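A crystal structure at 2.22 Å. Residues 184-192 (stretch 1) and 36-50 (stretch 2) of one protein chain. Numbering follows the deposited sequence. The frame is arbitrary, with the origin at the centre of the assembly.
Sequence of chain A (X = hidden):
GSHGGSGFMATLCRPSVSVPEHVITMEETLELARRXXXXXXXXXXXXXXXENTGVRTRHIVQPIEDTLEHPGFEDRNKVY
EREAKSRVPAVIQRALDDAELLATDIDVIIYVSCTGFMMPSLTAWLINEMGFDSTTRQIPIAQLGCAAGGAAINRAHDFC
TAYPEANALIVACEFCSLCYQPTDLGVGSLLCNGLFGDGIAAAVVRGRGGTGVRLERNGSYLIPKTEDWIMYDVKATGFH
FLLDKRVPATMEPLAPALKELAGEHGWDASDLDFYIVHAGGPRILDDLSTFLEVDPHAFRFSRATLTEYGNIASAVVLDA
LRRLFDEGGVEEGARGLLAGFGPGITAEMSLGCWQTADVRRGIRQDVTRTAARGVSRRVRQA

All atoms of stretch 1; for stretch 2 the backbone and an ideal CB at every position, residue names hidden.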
# COMPACT_ATOMS: atom_id res chain seq x y z
N ASP A 184 11.62 -18.42 15.08
CA ASP A 184 10.23 -18.78 15.34
C ASP A 184 10.15 -20.31 15.50
O ASP A 184 10.30 -21.06 14.54
CB ASP A 184 9.34 -18.31 14.18
CG ASP A 184 9.16 -16.78 14.15
OD1 ASP A 184 8.59 -16.24 13.17
OD2 ASP A 184 9.59 -16.12 15.11
N LEU A 185 9.92 -20.75 16.74
CA LEU A 185 9.87 -22.17 17.07
C LEU A 185 8.50 -22.75 17.40
O LEU A 185 8.41 -23.92 17.78
CB LEU A 185 10.82 -22.47 18.24
CG LEU A 185 12.30 -22.14 18.07
CD1 LEU A 185 13.01 -22.43 19.38
CD2 LEU A 185 12.92 -22.96 16.92
N GLY A 186 7.43 -21.97 17.28
CA GLY A 186 6.11 -22.50 17.55
C GLY A 186 5.65 -23.41 16.42
O GLY A 186 6.08 -23.22 15.28
N VAL A 187 4.78 -24.39 16.70
CA VAL A 187 4.30 -25.31 15.66
C VAL A 187 3.64 -24.56 14.51
O VAL A 187 3.68 -25.01 13.38
CB VAL A 187 3.29 -26.38 16.21
CG1 VAL A 187 3.93 -27.16 17.33
CG2 VAL A 187 2.01 -25.72 16.68
N GLY A 188 3.02 -23.43 14.81
CA GLY A 188 2.40 -22.65 13.74
C GLY A 188 3.49 -22.23 12.76
O GLY A 188 3.36 -22.37 11.55
N SER A 189 4.60 -21.73 13.30
CA SER A 189 5.72 -21.29 12.47
C SER A 189 6.20 -22.45 11.62
O SER A 189 6.32 -22.33 10.40
CB SER A 189 6.86 -20.77 13.34
OG SER A 189 6.42 -19.67 14.12
N LEU A 190 6.48 -23.58 12.28
CA LEU A 190 6.92 -24.79 11.60
C LEU A 190 5.99 -25.15 10.45
O LEU A 190 6.44 -25.53 9.37
CB LEU A 190 6.98 -25.94 12.60
CG LEU A 190 8.24 -26.03 13.46
CD1 LEU A 190 8.55 -24.71 14.11
CD2 LEU A 190 8.03 -27.12 14.48
N LEU A 191 4.69 -25.02 10.68
CA LEU A 191 3.72 -25.30 9.64
C LEU A 191 4.02 -24.40 8.46
O LEU A 191 4.30 -24.88 7.37
CB LEU A 191 2.31 -25.00 10.15
CG LEU A 191 1.39 -26.19 10.38
CD1 LEU A 191 1.15 -26.90 9.05
CD2 LEU A 191 2.04 -27.13 11.40
N CYS A 192 3.96 -23.10 8.71
CA CYS A 192 4.20 -22.09 7.70
C CYS A 192 5.47 -22.31 6.92
O CYS A 192 5.50 -22.08 5.71
CB CYS A 192 4.19 -20.69 8.33
SG CYS A 192 2.53 -20.15 8.85
N UNK A 36 16.41 -30.08 12.03
CA UNK A 36 16.47 -28.78 12.67
C UNK A 36 15.60 -28.60 13.92
O UNK A 36 15.65 -27.56 14.56
CB UNK A 36 16.08 -27.72 11.64
N UNK A 37 14.80 -29.60 14.27
CA UNK A 37 13.96 -29.47 15.46
C UNK A 37 13.78 -30.77 16.21
O UNK A 37 12.79 -30.97 16.91
CB UNK A 37 12.59 -28.92 15.07
N UNK A 38 14.75 -31.66 16.07
CA UNK A 38 14.72 -32.95 16.74
C UNK A 38 14.24 -32.94 18.20
O UNK A 38 13.59 -33.88 18.65
CB UNK A 38 16.13 -33.55 16.69
N UNK A 39 14.54 -31.88 18.93
CA UNK A 39 14.14 -31.80 20.33
C UNK A 39 12.78 -31.16 20.54
O UNK A 39 12.24 -31.20 21.65
CB UNK A 39 15.19 -31.02 21.12
N UNK A 40 12.21 -30.58 19.50
CA UNK A 40 10.92 -29.93 19.64
C UNK A 40 9.84 -30.89 20.12
O UNK A 40 9.54 -31.88 19.46
CB UNK A 40 10.50 -29.30 18.31
N UNK A 41 9.24 -30.60 21.29
CA UNK A 41 8.18 -31.39 21.93
C UNK A 41 6.94 -31.65 21.07
O UNK A 41 6.22 -32.63 21.28
CB UNK A 41 7.74 -30.68 23.21
N UNK A 42 6.67 -30.78 20.11
CA UNK A 42 5.50 -30.95 19.26
C UNK A 42 5.92 -31.32 17.85
O UNK A 42 5.14 -31.19 16.91
CB UNK A 42 4.65 -29.68 19.25
N UNK A 43 7.15 -31.81 17.71
CA UNK A 43 7.70 -32.21 16.42
C UNK A 43 6.83 -33.17 15.60
O UNK A 43 6.49 -32.87 14.45
CB UNK A 43 9.07 -32.86 16.65
N UNK A 44 6.44 -34.32 16.17
CA UNK A 44 5.61 -35.25 15.39
C UNK A 44 4.34 -34.58 14.87
O UNK A 44 3.94 -34.81 13.73
CB UNK A 44 5.24 -36.47 16.24
N UNK A 45 3.74 -33.74 15.69
CA UNK A 45 2.53 -33.03 15.29
C UNK A 45 2.84 -32.09 14.12
O UNK A 45 2.07 -31.99 13.16
CB UNK A 45 1.95 -32.25 16.47
N UNK A 46 3.98 -31.41 14.20
CA UNK A 46 4.40 -30.47 13.17
C UNK A 46 4.56 -31.17 11.83
O UNK A 46 3.98 -30.74 10.82
CB UNK A 46 5.71 -29.79 13.57
N UNK A 47 5.34 -32.24 11.83
CA UNK A 47 5.58 -33.01 10.61
C UNK A 47 4.30 -33.55 9.96
O UNK A 47 4.16 -33.50 8.73
CB UNK A 47 6.52 -34.18 10.92
N UNK A 48 3.38 -34.06 10.77
CA UNK A 48 2.13 -34.61 10.27
C UNK A 48 1.31 -33.54 9.56
O UNK A 48 0.82 -33.74 8.45
CB UNK A 48 1.32 -35.22 11.41
N UNK A 49 1.17 -32.40 10.24
CA UNK A 49 0.43 -31.26 9.71
C UNK A 49 0.99 -30.84 8.37
O UNK A 49 0.26 -30.65 7.40
CB UNK A 49 0.47 -30.09 10.69
N UNK A 50 2.31 -30.70 8.31
CA UNK A 50 2.96 -30.32 7.07
C UNK A 50 2.66 -31.33 5.98
O UNK A 50 2.17 -30.99 4.90
CB UNK A 50 4.47 -30.19 7.27

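Position 36 has nothing of stretch 1 near its CB, so many side chains would fit; it is Arg36, which makes no contact here. At position 37 the CB points toward stretch 1 and lies 4.9 Å from Leu190 CD2, with the methyls of Leu185 beyond. A flat or apolar group of moderate size would suit. The residue is His37: Leu190 CD1 lies over one ring face, 4.3 Å from His37 NE2, and Leu185 CD2 meets the ring edge, 3.7 Å from the same nitrogen.

Positions 38 and 39 are the middle of a turn closed by a backbone hydrogen bond. Stretch 1 has nothing near either CB, so many residues would do; they are Thr38 and Asp39.

Position 40 points toward stretch 1, with its CB 5.1 Å from Leu190 CD2. The carbonyl of Leu185 offers an acceptor, so an apolar flank and a donor at the tip would suit: glutamine or an aromatic ring with a donor could span the gap, whereas asparagine would fall short. It is His40. Its NE2 donates to Leu185 O at 2.9 Å, while Leu190 CD2 sits over one ring face, 4.3 Å from the centroid, in a CH-pi contact. His40 ND1 accepts from the backbone N of residue 42 at 2.8 Å, so both ring nitrogens are used and the ring is held in place.

Stretch 1 does not reach position 41, so many residues would do; its phi of -56° also permits proline, and it is Pro41. Position 42 is the N-cap of the next helix, and its ideal CB is only 3.2 Å from Val187 CG1. The crowded root suits a slender, unbranched start. It is Gln42, whose OE1 also stays near, 3.8 Å from Val187 CG1.

Positions 43 and 44 begin the helix and have no stretch 1 atom near their CBs. Leu43 points away; Pro44 fits the first turn, where its missing NH costs no helical bond. At 45 the CB points sideways, and Leu45 makes no close contact.

Position 46 points toward stretch 1, its ideal CB 3.7 Å from Leu190 CD2. Such closeness favours a small side chain: Ala46, whose CA is 5.7 Å from Val187 CA and whose CB packs 3.6 Å from Leu190 CD2.

Positions 47 and 48 lie off the contact; they are Leu47 and Arg48. Position 49 faces Leu191, inviting an apolar residue; Leu49 CD2 lies 3.2 Å from Leu191 CD2. At 50 the CB points sideways, yet a branched apolar chain can reach back: Ile50 CD1 comes 3.4 Å from Leu190 O, and Ile50 CG1 is 4.3 Å from Leu191 CD1.

Stretch 2, residues 36-50: RHTDHPQLPLALRLI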
# COMPACT_ATOMS: atom_id res chain seq x y z
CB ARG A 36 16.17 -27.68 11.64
CG ARG A 36 17.16 -27.69 10.46
CD ARG A 36 16.69 -26.83 9.28
NE ARG A 36 16.70 -25.40 9.58
CZ ARG A 36 17.79 -24.63 9.55
NH1 ARG A 36 18.97 -25.15 9.23
NH2 ARG A 36 17.69 -23.34 9.85
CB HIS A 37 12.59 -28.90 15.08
CG HIS A 37 12.66 -27.54 14.49
ND1 HIS A 37 12.89 -27.31 13.15
CD2 HIS A 37 12.59 -26.31 15.07
CE1 HIS A 37 12.96 -26.01 12.93
NE2 HIS A 37 12.78 -25.39 14.07
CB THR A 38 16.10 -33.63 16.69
OG1 THR A 38 16.10 -34.76 17.56
CG2 THR A 38 17.19 -32.67 17.12
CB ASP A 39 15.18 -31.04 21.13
CG ASP A 39 16.50 -31.78 21.21
OD1 ASP A 39 17.52 -31.15 21.56
OD2 ASP A 39 16.51 -33.00 20.93
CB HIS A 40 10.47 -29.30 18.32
CG HIS A 40 9.34 -28.34 18.47
ND1 HIS A 40 8.11 -28.72 18.98
CD2 HIS A 40 9.26 -27.00 18.28
CE1 HIS A 40 7.33 -27.66 19.09
NE2 HIS A 40 8.01 -26.60 18.67
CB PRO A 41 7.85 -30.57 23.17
CG PRO A 41 9.18 -29.96 23.52
CD PRO A 41 9.68 -29.50 22.17
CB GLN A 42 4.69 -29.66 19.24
CG GLN A 42 4.08 -29.30 20.59
CD GLN A 42 2.59 -29.51 20.59
OE1 GLN A 42 1.83 -28.69 20.08
NE2 GLN A 42 2.15 -30.64 21.15
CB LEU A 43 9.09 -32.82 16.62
CG LEU A 43 9.79 -33.30 15.34
CD1 LEU A 43 10.19 -32.11 14.50
CD2 LEU A 43 11.03 -34.12 15.72
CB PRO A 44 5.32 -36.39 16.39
CG PRO A 44 5.41 -35.73 17.71
CD PRO A 44 6.58 -34.79 17.56
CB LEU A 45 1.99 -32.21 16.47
CG LEU A 45 0.89 -31.22 16.07
CD1 LEU A 45 -0.39 -31.98 15.68
CD2 LEU A 45 0.63 -30.26 17.22
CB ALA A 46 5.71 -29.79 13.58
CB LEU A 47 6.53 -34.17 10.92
CG LEU A 47 8.04 -33.92 10.79
CD1 LEU A 47 8.37 -32.46 11.01
CD2 LEU A 47 8.78 -34.80 11.79
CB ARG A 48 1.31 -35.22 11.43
CG ARG A 48 -0.10 -35.71 11.02
CD ARG A 48 -0.76 -36.56 12.13
NE ARG A 48 -1.09 -35.76 13.31
CZ ARG A 48 -2.11 -34.92 13.38
NH1 ARG A 48 -2.93 -34.77 12.35
NH2 ARG A 48 -2.31 -34.21 14.47
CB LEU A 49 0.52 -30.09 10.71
CG LEU A 49 -0.47 -30.12 11.89
CD1 LEU A 49 -0.46 -31.48 12.54
CD2 LEU A 49 -0.09 -29.05 12.90
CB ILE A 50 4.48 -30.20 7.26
CG1 ILE A 50 4.79 -29.00 8.16
CG2 ILE A 50 5.17 -30.04 5.91
CD1 ILE A 50 6.24 -28.86 8.53
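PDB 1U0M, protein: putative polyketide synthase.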